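EreC (Klebsiella pneumoniae, PDB 6XCQ) is a plasmid-encoded erythromycin esterase that probably inactivates macrolide antibiotics by hydrolysing the ester bond of their lactone ring, conferring resistance. Local coordinates at residues Y338-F343 / E419-I424. The protein carries 1 engineered substitution. Sequence-based numbering, arbitrary orientation.
Sequences YRAIAF and EAFDAI
Asp422 OD2 is gripped by two groups: it accepts a hydrogen bond from Ala340 N, 3.0 Å from OD2 (angle at H 158°), met on its anti side slightly out of the carboxylate plane, and forms a salt bridge with Lys312 NZ. The adjacent Ala340 O takes Asp422 N at 2.9 Å, in the carbonyl plane, and a weak bond from Ala423 N. Asp422 thus holds both polar backbone atoms of Ala340 just where the second segment turns from helix into strand. With CG anti to its own carbonyl carbon (chi1 -66°), its carboxylate is directed to the N-terminal side of the bridged residues, where Ala340 N comes just before Ile341 and Ala342. Arg339 crosses that carboxylate obliquely, touching it through its methylene carbons, CD lying 3.9 Å from OD1. Its guanidinium turns elsewhere, NE to Leu56 O and NH1 to the carbonyls of Tyr338 and Glu336, so any attraction to Asp422 is probably only longer-range.

Past this turn the strands pair in parallel, Ile341 with Ala423 and Ala342 with Ile424. Ala342 N bonds to Ala423 O at 3.2 Å, and the same oxygen receives a CA-H...O contact from Ile341. On one face of the sheet Ile341 CG2 meets Ala423 CB; on the other, Ala342 CB sits over the centre of the Phe421 ring in a CH-pi contact, 3.6 Å from the centroid, and also touches Ile424 CD1.

Met406 of strand 405-408 packs on Ala342, Phe421 and Ile424. The contact is a parallel strand pair inside the chain's mixed sheet, its segments separated by 75 residues. Strand 338-345 lies between 423-427 and 62-65, parallel to both; its Ile341 packs on Val63 and Leu65. Helix 417-420 runs through the short link Phe421-Asp422 into strand 423-427, whose other edge pairs antiparallel with 392-396.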
ATOM      1  N   TYR A 338       6.226  14.988  -2.272  1.00 20.45           N
ATOM      2  CA  TYR A 338       5.624  13.904  -1.506  1.00 20.41           C
ATOM      3  C   TYR A 338       5.249  14.404  -0.119  1.00 19.74           C
ATOM      4  O   TYR A 338       6.056  15.070   0.539  1.00 20.19           O
ATOM      5  CB  TYR A 338       6.583  12.718  -1.373  1.00 16.14           C
ATOM      6  CG  TYR A 338       6.073  11.629  -0.448  1.00 16.61           C
ATOM      7  CD1 TYR A 338       4.922  10.920  -0.750  1.00 16.82           C
ATOM      8  CD2 TYR A 338       6.756  11.301   0.718  1.00 15.82           C
ATOM      9  CE1 TYR A 338       4.454   9.905   0.101  1.00 15.76           C
ATOM     10  CE2 TYR A 338       6.303  10.293   1.562  1.00 17.93           C
ATOM     11  CZ  TYR A 338       5.154   9.605   1.250  1.00 17.83           C
ATOM     12  OH  TYR A 338       4.694   8.620   2.104  1.00 16.32           O
ATOM     13  N   ARG A 339       4.035  14.068   0.329  1.00 17.16           N
ATOM     14  CA  ARG A 339       3.591  14.352   1.693  1.00 17.09           C
ATOM     15  C   ARG A 339       3.004  13.085   2.299  1.00 18.57           C
ATOM     16  O   ARG A 339       2.371  12.296   1.592  1.00 17.30           O
ATOM     17  CB  ARG A 339       2.534  15.472   1.730  1.00 25.17           C
ATOM     18  CG  ARG A 339       2.897  16.736   0.944  1.00 17.73           C
ATOM     19  CD  ARG A 339       3.974  17.597   1.611  1.00 18.04           C
ATOM     20  NE  ARG A 339       4.144  18.823   0.825  1.00 27.63           N
ATOM     21  CZ  ARG A 339       5.085  19.017  -0.102  1.00 31.52           C
ATOM     22  NH1 ARG A 339       5.997  18.082  -0.351  1.00 24.55           N
ATOM     23  NH2 ARG A 339       5.116  20.155  -0.785  1.00 28.62           N
ATOM     24  N   ALA A 340       3.205  12.897   3.611  1.00 22.35           N
ATOM     25  CA  ALA A 340       2.755  11.698   4.320  1.00 16.47           C
ATOM     26  C   ALA A 340       1.917  12.096   5.530  1.00 14.22           C
ATOM     27  O   ALA A 340       2.402  12.806   6.417  1.00 13.85           O
ATOM     28  CB  ALA A 340       3.947  10.849   4.775  1.00 15.72           C
ATOM     29  N   ILE A 341       0.685  11.611   5.591  1.00 17.40           N
ATOM     30  CA  ILE A 341      -0.197  11.875   6.721  1.00 12.24           C
ATOM     31  C   ILE A 341      -0.407  10.555   7.464  1.00 14.11           C
ATOM     32  O   ILE A 341      -1.024   9.622   6.933  1.00 14.03           O
ATOM     33  CB  ILE A 341      -1.526  12.494   6.278  1.00 17.03           C
ATOM     34  CG1 ILE A 341      -1.265  13.674   5.324  1.00 17.77           C
ATOM     35  CG2 ILE A 341      -2.332  12.923   7.511  1.00 17.07           C
ATOM     36  CD1 ILE A 341      -2.505  14.399   4.855  1.00 15.97           C
ATOM     37  N   ALA A 342       0.164  10.449   8.661  1.00 12.26           N
ATOM     38  CA  ALA A 342      -0.065   9.288   9.514  1.00 15.77           C
ATOM     39  C   ALA A 342      -1.437   9.366  10.178  1.00 13.42           C
ATOM     40  O   ALA A 342      -1.936  10.453  10.471  1.00 13.02           O
ATOM     41  CB  ALA A 342       1.006   9.187  10.592  1.00  9.26           C
ATOM     42  N   PHE A 343      -2.053   8.200  10.396  1.00 12.68           N
ATOM     43  CA  PHE A 343      -3.312   8.076  11.133  1.00 12.92           C
ATOM     44  C   PHE A 343      -3.037   7.289  12.402  1.00 14.34           C
ATOM     45  O   PHE A 343      -2.469   6.195  12.330  1.00 14.72           O
ATOM     46  CB  PHE A 343      -4.390   7.315  10.345  1.00 13.00           C
ATOM     47  CG  PHE A 343      -5.011   8.064   9.216  1.00 11.78           C
ATOM     48  CD1 PHE A 343      -4.330   9.076   8.546  1.00 17.56           C
ATOM     49  CD2 PHE A 343      -6.270   7.701   8.766  1.00 19.47           C
ATOM     50  CE1 PHE A 343      -4.914   9.739   7.459  1.00 17.06           C
ATOM     51  CE2 PHE A 343      -6.858   8.361   7.688  1.00 21.76           C
ATOM     52  CZ  PHE A 343      -6.176   9.381   7.041  1.00 21.38           C
ATOM     53  N   GLU A 419      10.343  14.852  10.854  1.00 20.75           N
ATOM     54  CA  GLU A 419      10.925  14.372   9.610  1.00 19.91           C
ATOM     55  C   GLU A 419      10.143  13.201   9.035  1.00 19.15           C
ATOM     56  O   GLU A 419      10.162  12.986   7.817  1.00 19.17           O
ATOM     57  CB  GLU A 419      12.364  13.941   9.864  1.00 21.08           C
ATOM     58  CG  GLU A 419      13.220  15.062  10.405  1.00 31.31           C
ATOM     59  CD  GLU A 419      14.677  14.795  10.185  1.00 57.54           C
ATOM     60  OE1 GLU A 419      15.375  15.688   9.659  1.00 84.39           O
ATOM     61  OE2 GLU A 419      15.121  13.679  10.545  1.00 53.05           O
ATOM     62  N   ALA A 420       9.466  12.436   9.895  1.00 21.31           N
ATOM     63  CA  ALA A 420       8.839  11.189   9.476  1.00 18.65           C
ATOM     64  C   ALA A 420       7.515  11.424   8.762  1.00 22.22           C
ATOM     65  O   ALA A 420       7.208  10.732   7.783  1.00 19.54           O
ATOM     66  CB  ALA A 420       8.634  10.283  10.691  1.00 19.62           C
ATOM     67  N   PHE A 421       6.714  12.380   9.238  1.00 14.44           N
ATOM     68  CA  PHE A 421       5.409  12.663   8.654  1.00 16.59           C
ATOM     69  C   PHE A 421       5.225  14.166   8.538  1.00 19.21           C
ATOM     70  O   PHE A 421       5.842  14.938   9.271  1.00 19.74           O
ATOM     71  CB  PHE A 421       4.278  12.054   9.503  1.00 12.34           C
ATOM     72  CG  PHE A 421       4.364  10.566   9.604  1.00 16.99           C
ATOM     73  CD1 PHE A 421       3.883   9.762   8.569  1.00 15.75           C
ATOM     74  CD2 PHE A 421       4.970   9.968  10.692  1.00 15.03           C
ATOM     75  CE1 PHE A 421       3.975   8.378   8.652  1.00 15.27           C
ATOM     76  CE2 PHE A 421       5.067   8.587  10.768  1.00 15.42           C
ATOM     77  CZ  PHE A 421       4.568   7.798   9.733  1.00 11.78           C
ATOM     78  N   ASP A 422       4.348  14.573   7.618  1.00 16.58           N
ATOM     79  CA  ASP A 422       4.000  15.983   7.480  1.00 18.28           C
ATOM     80  C   ASP A 422       2.827  16.383   8.364  1.00 20.20           C
ATOM     81  O   ASP A 422       2.789  17.526   8.828  1.00 17.86           O
ATOM     82  CB  ASP A 422       3.670  16.316   6.023  1.00 16.71           C
ATOM     83  CG  ASP A 422       4.881  16.173   5.102  1.00 24.84           C
ATOM     84  OD1 ASP A 422       5.694  17.118   5.023  1.00 20.10           O
ATOM     85  OD2 ASP A 422       5.032  15.095   4.485  1.00 20.75           O
ATOM     86  N   ALA A 423       1.883  15.472   8.616  1.00 12.61           N
ATOM     87  CA  ALA A 423       0.747  15.745   9.490  1.00 16.90           C
ATOM     88  C   ALA A 423       0.320  14.443  10.150  1.00 17.58           C
ATOM     89  O   ALA A 423       0.736  13.360   9.739  1.00 16.48           O
ATOM     90  CB  ALA A 423      -0.429  16.371   8.732  1.00 14.52           C
ATOM     91  N   ILE A 424      -0.511  14.563  11.193  1.00 14.28           N
ATOM     92  CA  ILE A 424      -1.057  13.416  11.917  1.00 13.51           C
ATOM     93  C   ILE A 424      -2.562  13.577  12.050  1.00 20.55           C
ATOM     94  O   ILE A 424      -3.056  14.651  12.418  1.00 22.02           O
ATOM     95  CB  ILE A 424      -0.451  13.235  13.321  1.00 14.31           C
ATOM     96  CG1 ILE A 424       1.070  13.465  13.343  1.00 19.45           C
ATOM     97  CG2 ILE A 424      -0.788  11.842  13.836  1.00 17.65           C
ATOM     98  CD1 ILE A 424       1.895  12.313  12.765  1.00 12.41           C
TER